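Side-chain contacts in glutamate racemase (Escherichia coli, PDB 2JFN), which belongs to the Asp/Glu/hydantoin racemase family and has an alpha/beta fold with parallel strands packed against helices: residues V73-V76 / T77-E81; E176-L180 / D181-R185; L191-K194 / E195-T199. All coordinates share one frame; numbering follows the deposited sequence.

Contact 1: V73-V76 / T77-E81; sequences VAIV and TAVQE
Val73 O is gripped twice by Thr77, one turn further along helix 65-82. Thr77 N supplies the ordinary backbone bond, and the hydroxyl adds a second, shorter one, with Thr77 OG1 2.6 Å from Val73 O. The two donors reach the oxygen from opposite faces of the carbonyl plane, the hydroxyl tilted 34° out of it. With chi1 at -63°, OG1 lies beside its own backbone N and faces back down the helix, so threonine satisfies its hydroxyl within the turn. Val73 CG1 passes 4.1 Å from Thr77 OG1, the two side chains crossing at a slant. On another flank, the beta-branched Ile75 and Val79 meet through methyls, Ile75 CG2 to Val79 CG2 at 4.4 Å, and Val79 CG2 also lies 3.2 Å from Ile75 O. These apolar groups suit a flank turned to the sheet, where Ile75 rests on Phe27 and Val79 on Leu25 of strand 21-28. Val73 and Val76 instead lean on helix 93-106, whose Lys106 NZ is hydrogen-bonded to Thr77 OG1. The hydroxyl thus donates to Val73 O while accepting from the lysine, whose positive charge would probably polarise the O-H and strengthen its bond to the carbonyl.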
loop_
_atom_site.group_PDB
_atom_site.type_symbol
_atom_site.label_atom_id
_atom_site.label_comp_id
_atom_site.label_asym_id
_atom_site.label_seq_id
_atom_site.Cartn_x
_atom_site.Cartn_y
_atom_site.Cartn_z
ATOM N N VAL A 73 11.250 8.377 -6.983
ATOM C CA VAL A 73 11.869 9.661 -6.672
ATOM C C VAL A 73 11.385 10.703 -7.697
ATOM O O VAL A 73 11.094 11.839 -7.339
ATOM C CB VAL A 73 13.416 9.576 -6.712
ATOM C CG1 VAL A 73 14.027 10.981 -6.689
ATOM C CG2 VAL A 73 13.926 8.784 -5.516
ATOM N N ALA A 74 11.287 10.314 -8.966
ATOM C CA ALA A 74 10.826 11.241 -10.003
ATOM C C ALA A 74 9.355 11.625 -9.792
ATOM O O ALA A 74 8.974 12.782 -9.978
ATOM C CB ALA A 74 11.013 10.629 -11.393
ATOM N N ILE A 75 8.521 10.661 -9.413
ATOM C CA ILE A 75 7.120 10.977 -9.190
ATOM C C ILE A 75 6.937 11.925 -7.991
ATOM O O ILE A 75 6.167 12.879 -8.070
ATOM C CB ILE A 75 6.279 9.687 -8.996
ATOM C CG1 ILE A 75 6.220 8.913 -10.320
ATOM C CG2 ILE A 75 4.869 10.046 -8.518
ATOM C CD1 ILE A 75 5.572 7.533 -10.228
ATOM N N VAL A 76 7.643 11.684 -6.889
ATOM C CA VAL A 76 7.502 12.563 -5.724
ATOM C C VAL A 76 8.043 13.953 -6.068
ATOM O O VAL A 76 7.553 14.969 -5.583
ATOM C CB VAL A 76 8.261 12.017 -4.490
ATOM C CG1 VAL A 76 8.154 13.020 -3.330
ATOM C CG2 VAL A 76 7.673 10.661 -4.071
ATOM N N THR A 77 9.060 13.994 -6.915
ATOM C CA THR A 77 9.632 15.266 -7.333
ATOM C C THR A 77 8.582 16.068 -8.104
ATOM O O THR A 77 8.424 17.274 -7.886
ATOM C CB THR A 77 10.861 15.031 -8.220
ATOM O OG1 THR A 77 11.859 14.353 -7.446
ATOM C CG2 THR A 77 11.432 16.355 -8.730
ATOM N N ALA A 78 7.862 15.389 -8.993
ATOM C CA ALA A 78 6.830 16.035 -9.799
ATOM C C ALA A 78 5.681 16.509 -8.921
ATOM O O ALA A 78 5.153 17.602 -9.118
ATOM C CB ALA A 78 6.312 15.073 -10.870
ATOM N N VAL A 79 5.286 15.692 -7.950
ATOM C CA VAL A 79 4.204 16.098 -7.070
ATOM C C VAL A 79 4.615 17.352 -6.299
ATOM O O VAL A 79 3.838 18.305 -6.197
ATOM C CB VAL A 79 3.832 14.993 -6.054
ATOM C CG1 VAL A 79 2.764 15.513 -5.106
ATOM C CG2 VAL A 79 3.320 13.754 -6.789
ATOM N N GLN A 80 5.837 17.345 -5.771
ATOM C CA GLN A 80 6.366 18.474 -5.003
ATOM C C GLN A 80 6.351 19.778 -5.794
ATOM O O GLN A 80 6.304 20.864 -5.215
ATOM C CB GLN A 80 7.799 18.195 -4.538
ATOM C CG GLN A 80 8.424 19.372 -3.792
ATOM C CD GLN A 80 9.811 19.089 -3.270
ATOM O OE1 GLN A 80 10.751 18.884 -4.043
ATOM N NE2 GLN A 80 9.954 19.080 -1.954
ATOM N N GLU A 81 6.403 19.670 -7.116
ATOM C CA GLU A 81 6.383 20.850 -7.967
ATOM C C GLU A 81 4.982 21.434 -8.021
ATOM O O GLU A 81 4.813 22.650 -8.111
ATOM C CB GLU A 81 6.854 20.496 -9.377
ATOM C CG GLU A 81 8.354 20.451 -9.509
ATOM C CD GLU A 81 8.992 21.789 -9.185
ATOM O OE1 GLU A 81 8.565 22.814 -9.765
ATOM O OE2 GLU A 81 9.922 21.820 -8.353
#

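Contact 2: E176-L180 / D181-R185; sequences EDVSL and DALKR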
loop_
_atom_site.group_PDB
_atom_site.type_symbol
_atom_site.label_atom_id
_atom_site.label_comp_id
_atom_site.label_asym_id
_atom_site.label_seq_id
_atom_site.Cartn_x
_atom_site.Cartn_y
_atom_site.Cartn_z
ATOM N N GLU A 176 -15.100 -4.289 -11.564
ATOM C CA GLU A 176 -15.338 -5.707 -11.810
ATOM C C GLU A 176 -15.509 -6.450 -10.493
ATOM O O GLU A 176 -14.941 -6.064 -9.474
ATOM C CB GLU A 176 -14.182 -6.328 -12.604
ATOM C CG GLU A 176 -14.043 -5.818 -14.032
ATOM C CD GLU A 176 -13.287 -4.505 -14.126
ATOM O OE1 GLU A 176 -12.073 -4.491 -13.816
ATOM O OE2 GLU A 176 -13.903 -3.488 -14.513
ATOM N N ASP A 177 -16.301 -7.516 -10.517
ATOM C CA ASP A 177 -16.548 -8.312 -9.322
ATOM C C ASP A 177 -15.434 -9.329 -9.153
ATOM O O ASP A 177 -14.950 -9.903 -10.124
ATOM C CB ASP A 177 -17.895 -9.020 -9.444
ATOM C CG ASP A 177 -19.028 -8.054 -9.749
ATOM O OD1 ASP A 177 -19.487 -7.357 -8.815
ATOM O OD2 ASP A 177 -19.440 -7.982 -10.931
ATOM N N VAL A 178 -15.024 -9.543 -7.911
ATOM C CA VAL A 178 -13.957 -10.485 -7.620
ATOM C C VAL A 178 -14.470 -11.923 -7.631
ATOM O O VAL A 178 -15.435 -12.253 -6.944
ATOM C CB VAL A 178 -13.329 -10.188 -6.236
ATOM C CG1 VAL A 178 -12.169 -11.134 -5.974
ATOM C CG2 VAL A 178 -12.873 -8.733 -6.175
ATOM N N SER A 179 -13.822 -12.776 -8.417
ATOM C CA SER A 179 -14.202 -14.183 -8.492
ATOM C C SER A 179 -13.683 -14.908 -7.261
ATOM O O SER A 179 -12.471 -15.040 -7.077
ATOM C CB SER A 179 -13.610 -14.836 -9.736
ATOM O OG SER A 179 -13.634 -16.246 -9.604
ATOM N N LEU A 180 -14.595 -15.379 -6.416
ATOM C CA LEU A 180 -14.187 -16.088 -5.212
ATOM C C LEU A 180 -13.474 -17.386 -5.560
ATOM O O LEU A 180 -12.599 -17.833 -4.821
ATOM C CB LEU A 180 -15.396 -16.372 -4.321
ATOM C CG LEU A 180 -16.136 -15.140 -3.787
ATOM C CD1 LEU A 180 -17.198 -15.579 -2.789
ATOM C CD2 LEU A 180 -15.147 -14.181 -3.124
ATOM N N ASP A 181 -13.837 -17.994 -6.686
ATOM C CA ASP A 181 -13.194 -19.233 -7.096
ATOM C C ASP A 181 -11.720 -18.989 -7.411
ATOM O O ASP A 181 -10.871 -19.837 -7.144
ATOM C CB ASP A 181 -13.898 -19.840 -8.315
ATOM C CG ASP A 181 -15.288 -20.366 -7.987
ATOM O OD1 ASP A 181 -15.463 -20.989 -6.917
ATOM O OD2 ASP A 181 -16.208 -20.168 -8.806
ATOM N N ALA A 182 -11.419 -17.828 -7.985
ATOM C CA ALA A 182 -10.038 -17.479 -8.307
ATOM C C ALA A 182 -9.254 -17.343 -7.000
ATOM O O ALA A 182 -8.115 -17.789 -6.898
ATOM C CB ALA A 182 -9.996 -16.165 -9.093
ATOM N N LEU A 183 -9.876 -16.725 -5.999
ATOM C CA LEU A 183 -9.240 -16.557 -4.697
ATOM C C LEU A 183 -8.980 -17.895 -4.024
ATOM O O LEU A 183 -7.897 -18.124 -3.481
ATOM C CB LEU A 183 -10.111 -15.707 -3.774
ATOM C CG LEU A 183 -9.843 -14.205 -3.716
ATOM C CD1 LEU A 183 -10.763 -13.584 -2.665
ATOM C CD2 LEU A 183 -8.375 -13.946 -3.363
ATOM N N LYS A 184 -9.978 -18.775 -4.048
ATOM C CA LYS A 184 -9.840 -20.089 -3.432
ATOM C C LYS A 184 -8.679 -20.845 -4.060
ATOM O O LYS A 184 -7.952 -21.563 -3.377
ATOM C CB LYS A 184 -11.127 -20.903 -3.607
ATOM C CG LYS A 184 -12.310 -20.371 -2.826
ATOM C CD LYS A 184 -13.587 -21.117 -3.177
ATOM C CE LYS A 184 -14.792 -20.488 -2.499
ATOM N NZ LYS A 184 -16.072 -21.138 -2.932
ATOM N N ARG A 185 -8.524 -20.684 -5.367
ATOM C CA ARG A 185 -7.454 -21.351 -6.094
ATOM C C ARG A 185 -6.110 -20.812 -5.619
ATOM O O ARG A 185 -5.188 -21.572 -5.316
ATOM C CB ARG A 185 -7.616 -21.103 -7.598
ATOM C CG ARG A 185 -6.526 -21.740 -8.446
ATOM C CD ARG A 185 -6.576 -23.262 -8.370
ATOM N NE ARG A 185 -5.374 -23.855 -8.951
ATOM C CZ ARG A 185 -4.169 -23.784 -8.396
ATOM N NH1 ARG A 185 -4.001 -23.151 -7.241
ATOM N NH2 ARG A 185 -3.126 -24.331 -9.004
#
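Leu180, Ser179 and Leu183 carry the first turn of helix 180-186, with Ser179 at the N-cap. The serine hydroxyl accepts from Ala182 N, Ser179 OG to Ala182 N being 3.2 Å with an angle of 152° at the hydrogen. OG stands opposite its own backbone N (chi1 163°), which turns it toward the amides that open the helix. A short hydroxyl side chain suits this place: it bends back to the first N-H groups, which lack a preceding turn of acceptors. Ser179 O helps as well: Leu183 N makes the first i to i+4 bond to it at 3.3 Å, and Ala182 N a weak second bond to the same oxygen. Ala182 keeps its methyl close, Ala182 CB lying 3.4 Å from Ser179 O. Leu180 O continues the pattern with Lys184 N at 2.9 Å, and the extended Lys184 chain runs past that oxygen, Lys184 CG 3.2 Å away. Branched aliphatic side chains make the apolar side: Leu183 CD1 is met by Leu180 CD2 and by Val178 CG1, each pair 4.4 Å apart. Leu183 then settles between helices, touching Met165 of helix 163-174 and Glu213 of helix 211-217, while Leu180 reaches Gln216 and Lys184 Val217 on the latter.

Contact 3: L191-K194 / E195-T199; sequences LRMK and EPPDT
Met193 meets Pro196 and Pro197 just after the chain leaves helix 188-191, whose last residue, Leu191, rests on Pro219. At Met193 the backbone becomes extended. The methionine side chain follows the prolines: Met193 CB lies 4.3 Å from Pro196 CB, and further out Met193 SD is 4.2 Å from Pro197 CD. Its CG is opposite the carbonyl carbon (chi1 -75°), and the bend at chi3 (80°) brings the terminal methyl round, putting Met193 CE 3.7 Å from Glu195 O. A long, unbranched thioether suits this task, since it can lie along two successive rings and still turn its end. Lys194 turns the chain, its own side chain folding away from the contact, while its carbonyl meets the next proline ring, Lys194 O to Pro196 CD at 3.6 Å. Pro196 has no N-H to give Met193 O, so that backbone bond cannot close the turn, and the contact across it is van der Waals. Beyond it, Pro196 O accepts from Asn127 ND2, and Asp198 OD2 accepts from the backbone N atoms of Ala126 and Asn127. The arrangement is the helix-to-strand loop of a beta-alpha-beta crossover, typical of alpha/beta folds with a parallel sheet, and it delivers the chain to strand 199-202.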
loop_
_atom_site.group_PDB
_atom_site.type_symbol
_atom_site.label_atom_id
_atom_site.label_comp_id
_atom_site.label_asym_id
_atom_site.label_seq_id
_atom_site.Cartn_x
_atom_site.Cartn_y
_atom_site.Cartn_z
ATOM N N LEU A 191 -5.718 -23.653 2.236
ATOM C CA LEU A 191 -6.960 -24.366 2.499
ATOM C C LEU A 191 -6.733 -25.872 2.622
ATOM O O LEU A 191 -7.598 -26.589 3.112
ATOM C CB LEU A 191 -7.981 -24.080 1.395
ATOM C CG LEU A 191 -8.451 -22.626 1.320
ATOM C CD1 LEU A 191 -9.308 -22.417 0.077
ATOM C CD2 LEU A 191 -9.236 -22.288 2.588
ATOM N N ARG A 192 -5.573 -26.352 2.179
ATOM C CA ARG A 192 -5.271 -27.781 2.274
ATOM C C ARG A 192 -4.413 -28.125 3.486
ATOM O O ARG A 192 -3.995 -29.272 3.648
ATOM C CB ARG A 192 -4.565 -28.271 1.008
ATOM C CG ARG A 192 -5.480 -28.443 -0.191
ATOM C CD ARG A 192 -4.678 -28.834 -1.421
ATOM N NE ARG A 192 -5.535 -29.150 -2.561
ATOM C CZ ARG A 192 -5.080 -29.478 -3.768
ATOM N NH1 ARG A 192 -3.774 -29.525 -3.993
ATOM N NH2 ARG A 192 -5.931 -29.772 -4.743
ATOM N N MET A 193 -4.152 -27.135 4.336
ATOM C CA MET A 193 -3.339 -27.349 5.528
ATOM C C MET A 193 -4.151 -27.916 6.691
ATOM O O MET A 193 -5.317 -27.556 6.882
ATOM C CB MET A 193 -2.684 -26.035 5.970
ATOM C CG MET A 193 -1.512 -25.579 5.107
ATOM S SD MET A 193 -0.827 -23.994 5.667
ATOM C CE MET A 193 0.210 -24.504 7.066
ATOM N N LYS A 194 -3.528 -28.807 7.462
ATOM C CA LYS A 194 -4.181 -29.399 8.627
ATOM C C LYS A 194 -4.488 -28.252 9.588
ATOM O O LYS A 194 -5.605 -28.109 10.089
ATOM C CB LYS A 194 -3.252 -30.411 9.318
ATOM C CG LYS A 194 -3.886 -31.087 10.534
ATOM C CD LYS A 194 -2.944 -31.171 11.746
ATOM C CE LYS A 194 -1.987 -32.365 11.711
ATOM N NZ LYS A 194 -0.871 -32.268 10.723
ATOM N N GLU A 195 -3.474 -27.433 9.836
ATOM C CA GLU A 195 -3.625 -26.283 10.716
ATOM C C GLU A 195 -3.150 -25.028 9.992
ATOM O O GLU A 195 -1.970 -24.684 10.031
ATOM C CB GLU A 195 -2.820 -26.476 12.000
ATOM C CG GLU A 195 -2.865 -25.255 12.905
ATOM C CD GLU A 195 -2.422 -25.550 14.320
ATOM O OE1 GLU A 195 -1.358 -26.184 14.497
ATOM O OE2 GLU A 195 -3.141 -25.137 15.257
ATOM N N PRO A 196 -4.068 -24.335 9.307
ATOM C CA PRO A 196 -3.695 -23.118 8.581
ATOM C C PRO A 196 -3.350 -21.987 9.542
ATOM O O PRO A 196 -3.624 -22.074 10.741
ATOM C CB PRO A 196 -4.943 -22.824 7.751
ATOM C CG PRO A 196 -6.045 -23.272 8.656
ATOM C CD PRO A 196 -5.516 -24.592 9.199
ATOM N N PRO A 197 -2.735 -20.910 9.031
ATOM C CA PRO A 197 -2.370 -19.778 9.892
ATOM C C PRO A 197 -3.617 -19.216 10.556
ATOM O O PRO A 197 -4.665 -19.132 9.923
ATOM C CB PRO A 197 -1.769 -18.767 8.908
ATOM C CG PRO A 197 -1.316 -19.603 7.765
ATOM C CD PRO A 197 -2.405 -20.626 7.625
ATOM N N ASP A 198 -3.527 -18.838 11.825
ATOM C CA ASP A 198 -4.692 -18.257 12.472
ATOM C C ASP A 198 -4.584 -16.732 12.351
ATOM O O ASP A 198 -5.514 -15.993 12.675
ATOM C CB ASP A 198 -4.791 -18.715 13.940
ATOM C CG ASP A 198 -3.753 -18.071 14.852
ATOM O OD1 ASP A 198 -2.718 -17.567 14.358
ATOM O OD2 ASP A 198 -3.981 -18.090 16.089
ATOM N N THR A 199 -3.445 -16.279 11.839
ATOM C CA THR A 199 -3.185 -14.849 11.648
ATOM C C THR A 199 -2.553 -14.645 10.267
ATOM O O THR A 199 -1.543 -15.263 9.951
ATOM C CB THR A 199 -2.226 -14.332 12.736
ATOM O OG1 THR A 199 -2.732 -14.702 14.027
ATOM C CG2 THR A 199 -2.108 -12.811 12.671
#

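How the contacts relate
The three contacts follow one another along the chain and fall on two sides of its centre. Contact 1 lies on one side, on a helix packed over the mixed sheet; contacts 2 and 3 share the other, contact 2 against helices 163-174 and 211-217, contact 3 leading into strand 199-202 of the four-stranded parallel sheet. Contacts 1 and 2 have centres about 36 Å apart, and contacts 1 and 3 about 43 Å. Contacts 2 and 3, their centres about 19 Å apart, do touch: Leu191 CD1 packs at 3.8 Å from Lys184 O. None of the residues of the three contacts lines the glutamic acid pocket, although the side chain of Ile75 is about 11 Å from that ligand.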